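PDB 1N71: aac(6')-Ii from Enterococcus faecium, which acetylates the 6'-amino group of aminoglycoside antibiotics with acetyl-coenzyme A as donor, and so makes its host resistant to them. Local coordinates for the interface of chains A and B. Sequence-based numbering; all coordinates share one arbitrary frame. Chains: chain A/B, aac(6')-Ii.

Contact 1: the interface of chains A and B. Residues chain A 106, 108, 155, 172-174; chain B 126, 158-159, 170.
Strands 106-112 and 168-174 of chain A, with A:Val155 of strand 153-158 beside them, receive the end of strand 153-158 of chain B, the loop that follows it, B:Tyr126 from a second loop and B:Trp170 from strand 168-174. B:Leu158 is the wedge. With CG anti to the backbone N (chi1 177°), its branch reaches into chain A, where CD1 packs against A:Ala172 CB at 3.5 Å and against A:Tyr108 CB, while CD2 lies over one face of the A:Tyr108 ring, 4.0 Å from its centroid and offset toward the rim. The far end of the B:Trp170 indole, at CH2 and CZ2, approaches the CD2-CE2 side of the A:Tyr108 ring, and CZ3 reaches the CG2 methyl of A:Val155. Beyond this apolar strip the contact turns polar, but no direct hydrogen bond crosses it. B:Tyr126 lays its CE2 edge beside A:Thr174, with B:Pro159 CG over one face of its ring. A water joins the chains, 2.5 Å from the phenol OH of B:Tyr126 and 2.8 Å from the carbonyl O of B:Pro159. It also meets the hydroxyls of A:Thr106 and A:Thr174. The A:Thr106 OG1 hydroxyl donates to A:Lys173 O at 2.9 Å, approaching from above the carbonyl plane.

Contact 2: the interface of chains A and B. Residues chain A 123-124, 126, 159-160, 164-165; chain B 105-106, 174, 178.
With chi1 near -71°, B:Thr174 sets OG1 beside its own backbone N, facing A:Tyr126 and A:Asn160, and turns CG2 toward A:Trp164; B:Arg178 runs extended from CG to NE along the same indole. In this dimer of a GNAT-family acetyltransferase, loops of chain A enclose the end of strand 168-174 of chain B and its C-terminal tail. The amide ND2 of A:Asn160 donates to B:Thr174 OG1 at 3.0 Å, with the hydroxyl close to the amide plane. The phenol OH of A:Tyr126 shares a hydrogen bond with that same OG1 at 3.1 Å. The other amide atom, A:Asn160 OD1, takes the backbone N-H of A:Asp165 in plane on a lone pair, in a nearly straight bond (172° at H) that fixes the rotation of the amide. B:Thr106 OG1 donates to the carbonyl O of A:Pro159 at 2.8 Å, tilted from the carbonyl plane. A:Trp164 offers one face to B:Ile105 CG2, which sits toward the rim of the ring, and its CH2 corner meets B:Thr174 CG2 at 3.5 Å. B:Arg178 is poorly ordered, but as modelled its NH2 forms a salt bridge with A:Asp165, 2.6 Å from OD2 and 2.8 Å from OD1. Both carboxylate oxygens use their syn lone pairs; the carboxylate and guanidinium planes stand 46° apart.

Contact 3: the interface of chains A and B. Residues chain A 130, 133, 154-156; chain B 130, 133, 154-156.
A:Phe130 and B:Phe130 stack on each other where helix 129-134 of one chain meets its twin, ring centroids 4.4 Å apart and planes 19° from parallel. Followed outward, A:Phe130 starts with CB, which lies 3.8 Å from B:Phe130 CG at the root of the partner ring. CG then faces CD1 and CG of that ring. CD1 sits over one face of B:Phe130, offset toward the rim, 3.2 Å from B:Phe130 CD1. CE1 continues over CE1 and CD1 of the partner, which keeps one long side of each ring against the other. The opposite side of the A:Phe130 ring points deeper into chain B: CE2 meets the CG1 methyl of B:Val133 at 3.9 Å and passes near the carbonyl O of B:Ile154. At the tip, CZ comes up against the backbone of B:Val155, 3.7 Å from its carbonyl C, with the N of B:Gly156 in the ring plane at the edge. B:Phe130 follows a related but not identical course on chain A, its ring turned differently (chi2 -42° against -63°): CZ, rather than CE2, meets A:Val133 CG1 at 3.9 Å and lies 3.5 Å from the carbonyl O of A:Ile154. No hydrogen bond crosses here; the rings touch methyls, backbone carbons and carbonyl oxygens. Beneath the stacked rings, A:Gly156 and B:Gly156 form an antiparallel bridge, CA to CA 3.6 Å, where strand 153-158 of each chain passes its twin near the two-fold axis.

Contact 1: the interface of chains A and B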
# COMPACT_ATOMS: atom_id res chain seq x y z
N THR A 106 4.42 8.30 -10.77
CA THR A 106 3.58 7.12 -10.93
C THR A 106 2.38 7.10 -10.00
O THR A 106 2.40 7.65 -8.90
CB THR A 106 4.39 5.84 -10.68
OG1 THR A 106 3.53 4.69 -10.83
CG2 THR A 106 4.95 5.83 -9.27
N TYR A 108 -0.44 4.27 -8.49
CA TYR A 108 -0.71 2.85 -8.34
C TYR A 108 -2.01 2.70 -7.58
O TYR A 108 -2.49 3.64 -6.95
CB TYR A 108 0.42 2.14 -7.60
CG TYR A 108 0.49 2.49 -6.13
CD1 TYR A 108 1.07 3.69 -5.71
CD2 TYR A 108 -0.03 1.63 -5.17
CE1 TYR A 108 1.13 4.01 -4.36
CE2 TYR A 108 0.02 1.94 -3.82
CZ TYR A 108 0.60 3.14 -3.42
OH TYR A 108 0.66 3.45 -2.08
N VAL A 155 1.17 -5.04 -11.63
CA VAL A 155 2.56 -5.16 -11.24
C VAL A 155 2.75 -5.97 -9.97
O VAL A 155 3.85 -6.10 -9.46
CB VAL A 155 3.20 -3.79 -11.02
CG1 VAL A 155 3.26 -3.02 -12.33
CG2 VAL A 155 2.40 -3.01 -9.98
N ALA A 172 -0.26 -0.30 -11.72
CA ALA A 172 0.45 0.97 -11.72
C ALA A 172 0.69 1.50 -13.11
O ALA A 172 0.66 0.76 -14.10
CB ALA A 172 1.78 0.80 -10.98
N LYS A 173 0.93 2.80 -13.18
CA LYS A 173 1.20 3.47 -14.44
C LYS A 173 2.13 4.64 -14.16
O LYS A 173 1.98 5.34 -13.16
CB LYS A 173 -0.11 3.99 -15.05
CG LYS A 173 0.07 4.76 -16.36
CD LYS A 173 -1.27 5.31 -16.86
CE LYS A 173 -1.10 6.08 -18.17
NZ LYS A 173 -2.40 6.68 -18.63
N THR A 174 3.13 4.81 -15.01
CA THR A 174 4.04 5.94 -14.87
C THR A 174 3.39 6.93 -15.83
O THR A 174 3.19 6.64 -17.01
CB THR A 174 5.46 5.55 -15.27
OG1 THR A 174 6.05 4.80 -14.19
CG2 THR A 174 6.30 6.77 -15.55
N TYR B 126 9.63 -1.40 -16.32
CA TYR B 126 8.48 -1.70 -17.17
C TYR B 126 8.89 -2.57 -18.35
O TYR B 126 8.04 -3.09 -19.08
CB TYR B 126 7.81 -0.40 -17.64
CG TYR B 126 6.79 0.09 -16.63
CD1 TYR B 126 5.64 -0.66 -16.37
CD2 TYR B 126 7.00 1.26 -15.89
CE1 TYR B 126 4.73 -0.26 -15.40
CE2 TYR B 126 6.08 1.66 -14.91
CZ TYR B 126 4.95 0.89 -14.68
OH TYR B 126 4.04 1.25 -13.71
N LEU B 158 6.72 -1.79 -7.53
CA LEU B 158 6.11 -0.53 -7.96
C LEU B 158 7.23 0.26 -8.61
O LEU B 158 8.03 0.89 -7.93
CB LEU B 158 5.54 0.24 -6.77
CG LEU B 158 4.94 1.60 -7.12
CD1 LEU B 158 3.92 1.47 -8.25
CD2 LEU B 158 4.30 2.19 -5.87
N PRO B 159 7.32 0.22 -9.95
CA PRO B 159 8.36 0.95 -10.68
C PRO B 159 8.32 2.46 -10.44
O PRO B 159 7.24 3.06 -10.43
CB PRO B 159 8.07 0.60 -12.14
CG PRO B 159 7.42 -0.76 -12.05
CD PRO B 159 6.48 -0.57 -10.88
N TRP B 170 7.35 -5.26 -3.13
CA TRP B 170 6.32 -5.84 -2.28
C TRP B 170 6.59 -7.30 -1.99
O TRP B 170 6.82 -8.09 -2.92
CB TRP B 170 4.95 -5.73 -2.96
CG TRP B 170 4.25 -4.41 -2.78
CD1 TRP B 170 3.97 -3.79 -1.60
CD2 TRP B 170 3.70 -3.59 -3.82
NE1 TRP B 170 3.26 -2.63 -1.84
CE2 TRP B 170 3.08 -2.48 -3.19
CE3 TRP B 170 3.66 -3.68 -5.21
CZ2 TRP B 170 2.43 -1.47 -3.91
CZ3 TRP B 170 3.01 -2.67 -5.93
CH2 TRP B 170 2.41 -1.59 -5.28
O HOH W 1 4.99 2.77 -11.99

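Contact 2: the interface of chains A and B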
# COMPACT_ATOMS: atom_id res chain seq x y z
N THR A 123 -7.33 -19.49 -6.36
CA THR A 123 -6.13 -20.19 -6.80
C THR A 123 -5.00 -19.79 -5.86
O THR A 123 -5.01 -18.69 -5.31
CB THR A 123 -5.74 -19.81 -8.24
OG1 THR A 123 -4.57 -20.55 -8.62
CG2 THR A 123 -5.44 -18.31 -8.33
N ASP A 124 -4.03 -20.67 -5.67
CA ASP A 124 -2.90 -20.36 -4.79
C ASP A 124 -1.96 -19.44 -5.56
O ASP A 124 -1.25 -19.89 -6.47
CB ASP A 124 -2.15 -21.63 -4.38
CG ASP A 124 -1.13 -21.36 -3.29
OD1 ASP A 124 -0.65 -20.22 -3.20
OD2 ASP A 124 -0.81 -22.30 -2.53
N TYR A 126 0.81 -18.12 -4.72
CA TYR A 126 2.25 -18.27 -4.48
C TYR A 126 2.82 -19.22 -5.54
O TYR A 126 4.04 -19.29 -5.73
CB TYR A 126 2.51 -18.81 -3.07
CG TYR A 126 2.26 -17.77 -2.00
CD1 TYR A 126 3.09 -16.65 -1.88
CD2 TYR A 126 1.17 -17.87 -1.14
CE1 TYR A 126 2.84 -15.66 -0.93
CE2 TYR A 126 0.91 -16.88 -0.18
CZ TYR A 126 1.75 -15.78 -0.08
OH TYR A 126 1.50 -14.80 0.85
N PRO A 159 -1.51 -12.18 -2.16
CA PRO A 159 -2.22 -13.44 -1.92
C PRO A 159 -3.02 -13.50 -0.61
O PRO A 159 -2.53 -13.13 0.45
CB PRO A 159 -1.10 -14.48 -1.96
CG PRO A 159 -0.08 -13.85 -2.89
CD PRO A 159 -0.08 -12.42 -2.39
N ASN A 160 -4.26 -13.97 -0.72
CA ASN A 160 -5.14 -14.14 0.44
C ASN A 160 -5.36 -12.89 1.28
O ASN A 160 -5.65 -12.99 2.47
CB ASN A 160 -4.57 -15.25 1.33
CG ASN A 160 -4.15 -16.47 0.54
OD1 ASN A 160 -4.95 -17.05 -0.20
ND2 ASN A 160 -2.89 -16.87 0.68
N TRP A 164 -8.80 -16.38 2.32
CA TRP A 164 -8.26 -17.34 1.38
C TRP A 164 -8.72 -17.14 -0.07
O TRP A 164 -9.91 -17.05 -0.34
CB TRP A 164 -8.59 -18.77 1.83
CG TRP A 164 -7.93 -19.12 3.12
CD1 TRP A 164 -8.52 -19.23 4.35
CD2 TRP A 164 -6.53 -19.39 3.33
NE1 TRP A 164 -7.58 -19.54 5.31
CE2 TRP A 164 -6.35 -19.64 4.70
CE3 TRP A 164 -5.42 -19.43 2.48
CZ2 TRP A 164 -5.10 -19.94 5.25
CZ3 TRP A 164 -4.17 -19.72 3.02
CH2 TRP A 164 -4.02 -19.97 4.40
N ASP A 165 -7.74 -17.05 -0.96
CA ASP A 165 -7.96 -16.88 -2.39
C ASP A 165 -8.82 -15.69 -2.81
O ASP A 165 -9.55 -15.76 -3.81
CB ASP A 165 -8.51 -18.18 -2.99
CG ASP A 165 -7.62 -19.37 -2.68
OD1 ASP A 165 -6.38 -19.19 -2.57
OD2 ASP A 165 -8.15 -20.49 -2.54
N ILE B 105 -4.04 -13.70 8.11
CA ILE B 105 -3.76 -14.79 7.20
C ILE B 105 -2.48 -14.47 6.44
O ILE B 105 -1.60 -15.32 6.28
CB ILE B 105 -4.92 -14.98 6.19
CG1 ILE B 105 -6.17 -15.48 6.92
CG2 ILE B 105 -4.51 -15.97 5.10
CD1 ILE B 105 -7.37 -15.67 6.01
N THR B 106 -2.38 -13.21 5.99
CA THR B 106 -1.23 -12.76 5.22
C THR B 106 -0.60 -11.48 5.77
O THR B 106 -1.30 -10.57 6.22
CB THR B 106 -1.63 -12.47 3.75
OG1 THR B 106 -2.17 -13.67 3.16
CG2 THR B 106 -0.44 -12.01 2.93
N THR B 174 2.05 -15.99 3.86
CA THR B 174 0.81 -16.44 4.48
C THR B 174 1.33 -17.16 5.71
O THR B 174 2.15 -18.07 5.62
CB THR B 174 0.02 -17.35 3.54
OG1 THR B 174 -0.52 -16.55 2.47
CG2 THR B 174 -1.14 -18.03 4.28
N ARG B 178 -2.75 -23.73 5.11
CA ARG B 178 -3.89 -23.64 4.20
C ARG B 178 -4.87 -24.75 4.54
O ARG B 178 -4.51 -25.93 4.54
CB ARG B 178 -3.40 -23.78 2.76
CG ARG B 178 -4.43 -23.45 1.69
CD ARG B 178 -3.80 -23.58 0.31
NE ARG B 178 -4.74 -23.28 -0.77
CZ ARG B 178 -5.17 -22.06 -1.07
NH1 ARG B 178 -4.75 -21.01 -0.39
NH2 ARG B 178 -6.03 -21.89 -2.07

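Contact 3: the interface of chains A and B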
# COMPACT_ATOMS: atom_id res chain seq x y z
N PHE A 130 3.57 -14.94 -11.19
CA PHE A 130 3.57 -14.05 -12.34
C PHE A 130 3.06 -14.62 -13.66
O PHE A 130 2.65 -13.85 -14.54
CB PHE A 130 4.96 -13.43 -12.46
CG PHE A 130 5.33 -12.59 -11.26
CD1 PHE A 130 4.60 -11.44 -10.95
CD2 PHE A 130 6.36 -12.97 -10.41
CE1 PHE A 130 4.87 -10.70 -9.80
CE2 PHE A 130 6.64 -12.24 -9.25
CZ PHE A 130 5.90 -11.10 -8.94
N VAL A 133 -0.48 -13.88 -13.34
CA VAL A 133 -0.72 -12.45 -13.54
C VAL A 133 -0.72 -12.14 -15.03
O VAL A 133 -1.61 -11.45 -15.53
CB VAL A 133 0.37 -11.59 -12.86
CG1 VAL A 133 0.24 -10.13 -13.29
CG2 VAL A 133 0.24 -11.69 -11.35
N ILE A 154 -0.81 -4.64 -14.32
CA ILE A 154 -0.77 -5.36 -13.05
C ILE A 154 0.70 -5.58 -12.76
O ILE A 154 1.41 -6.21 -13.55
CB ILE A 154 -1.47 -6.73 -13.14
CG1 ILE A 154 -2.96 -6.54 -13.47
CG2 ILE A 154 -1.30 -7.48 -11.80
CD1 ILE A 154 -3.73 -7.84 -13.73
N VAL A 155 1.17 -5.04 -11.63
CA VAL A 155 2.56 -5.16 -11.24
C VAL A 155 2.75 -5.97 -9.97
O VAL A 155 3.85 -6.10 -9.46
CB VAL A 155 3.20 -3.79 -11.02
CG1 VAL A 155 3.26 -3.02 -12.33
CG2 VAL A 155 2.40 -3.01 -9.98
N GLY A 156 1.66 -6.51 -9.44
CA GLY A 156 1.78 -7.31 -8.24
C GLY A 156 0.44 -7.79 -7.72
O GLY A 156 -0.61 -7.33 -8.17
N PHE B 130 8.62 -8.89 -14.86
CA PHE B 130 8.71 -10.13 -14.10
C PHE B 130 9.97 -10.95 -14.35
O PHE B 130 10.35 -11.78 -13.52
CB PHE B 130 7.43 -10.94 -14.31
CG PHE B 130 6.18 -10.16 -14.01
CD1 PHE B 130 6.12 -9.33 -12.89
CD2 PHE B 130 5.08 -10.23 -14.85
CE1 PHE B 130 4.98 -8.57 -12.61
CE2 PHE B 130 3.93 -9.47 -14.58
CZ PHE B 130 3.89 -8.64 -13.46
N VAL B 133 12.32 -9.35 -11.92
CA VAL B 133 11.95 -9.72 -10.56
C VAL B 133 12.41 -11.15 -10.29
O VAL B 133 12.89 -11.47 -9.20
CB VAL B 133 10.41 -9.66 -10.35
CG1 VAL B 133 10.05 -10.30 -9.01
CG2 VAL B 133 9.93 -8.21 -10.39
N ILE B 154 8.73 -12.16 -3.05
CA ILE B 154 8.44 -10.94 -3.79
C ILE B 154 7.19 -11.25 -4.62
O ILE B 154 7.19 -12.17 -5.46
CB ILE B 154 9.59 -10.55 -4.73
CG1 ILE B 154 10.86 -10.27 -3.91
CG2 ILE B 154 9.21 -9.31 -5.52
CD1 ILE B 154 12.10 -10.09 -4.77
N VAL B 155 6.12 -10.51 -4.36
CA VAL B 155 4.87 -10.71 -5.08
C VAL B 155 4.50 -9.51 -5.95
O VAL B 155 3.45 -9.50 -6.60
CB VAL B 155 3.72 -11.02 -4.11
CG1 VAL B 155 3.90 -12.41 -3.50
CG2 VAL B 155 3.66 -9.97 -3.00
N GLY B 156 5.36 -8.51 -5.96
CA GLY B 156 5.10 -7.34 -6.77
C GLY B 156 6.16 -6.27 -6.66
O GLY B 156 7.03 -6.31 -5.79

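Contact 3 lies near the two-fold axis, with contact 1 about 10 Å and contact 2 about 15 Å from it between C-alpha centres; contacts 1 and 2 are about 22 Å apart. A:Val155 belongs to both contact 1 and contact 3, and strand 153-158 runs from the core of the dimer to the flank. Contacts 1 and 2 use equivalent regions with the chains exchanged: residues 106, 126, 159 and 174 recur in both. A water joins Thr106, Thr174, Tyr126 and Pro159 in contact 1; contact 2 bonds Tyr126 to Thr174 and Thr106 to Pro159 directly, Thr106 differing in chi1 (179° and -59°), a local departure from symmetry.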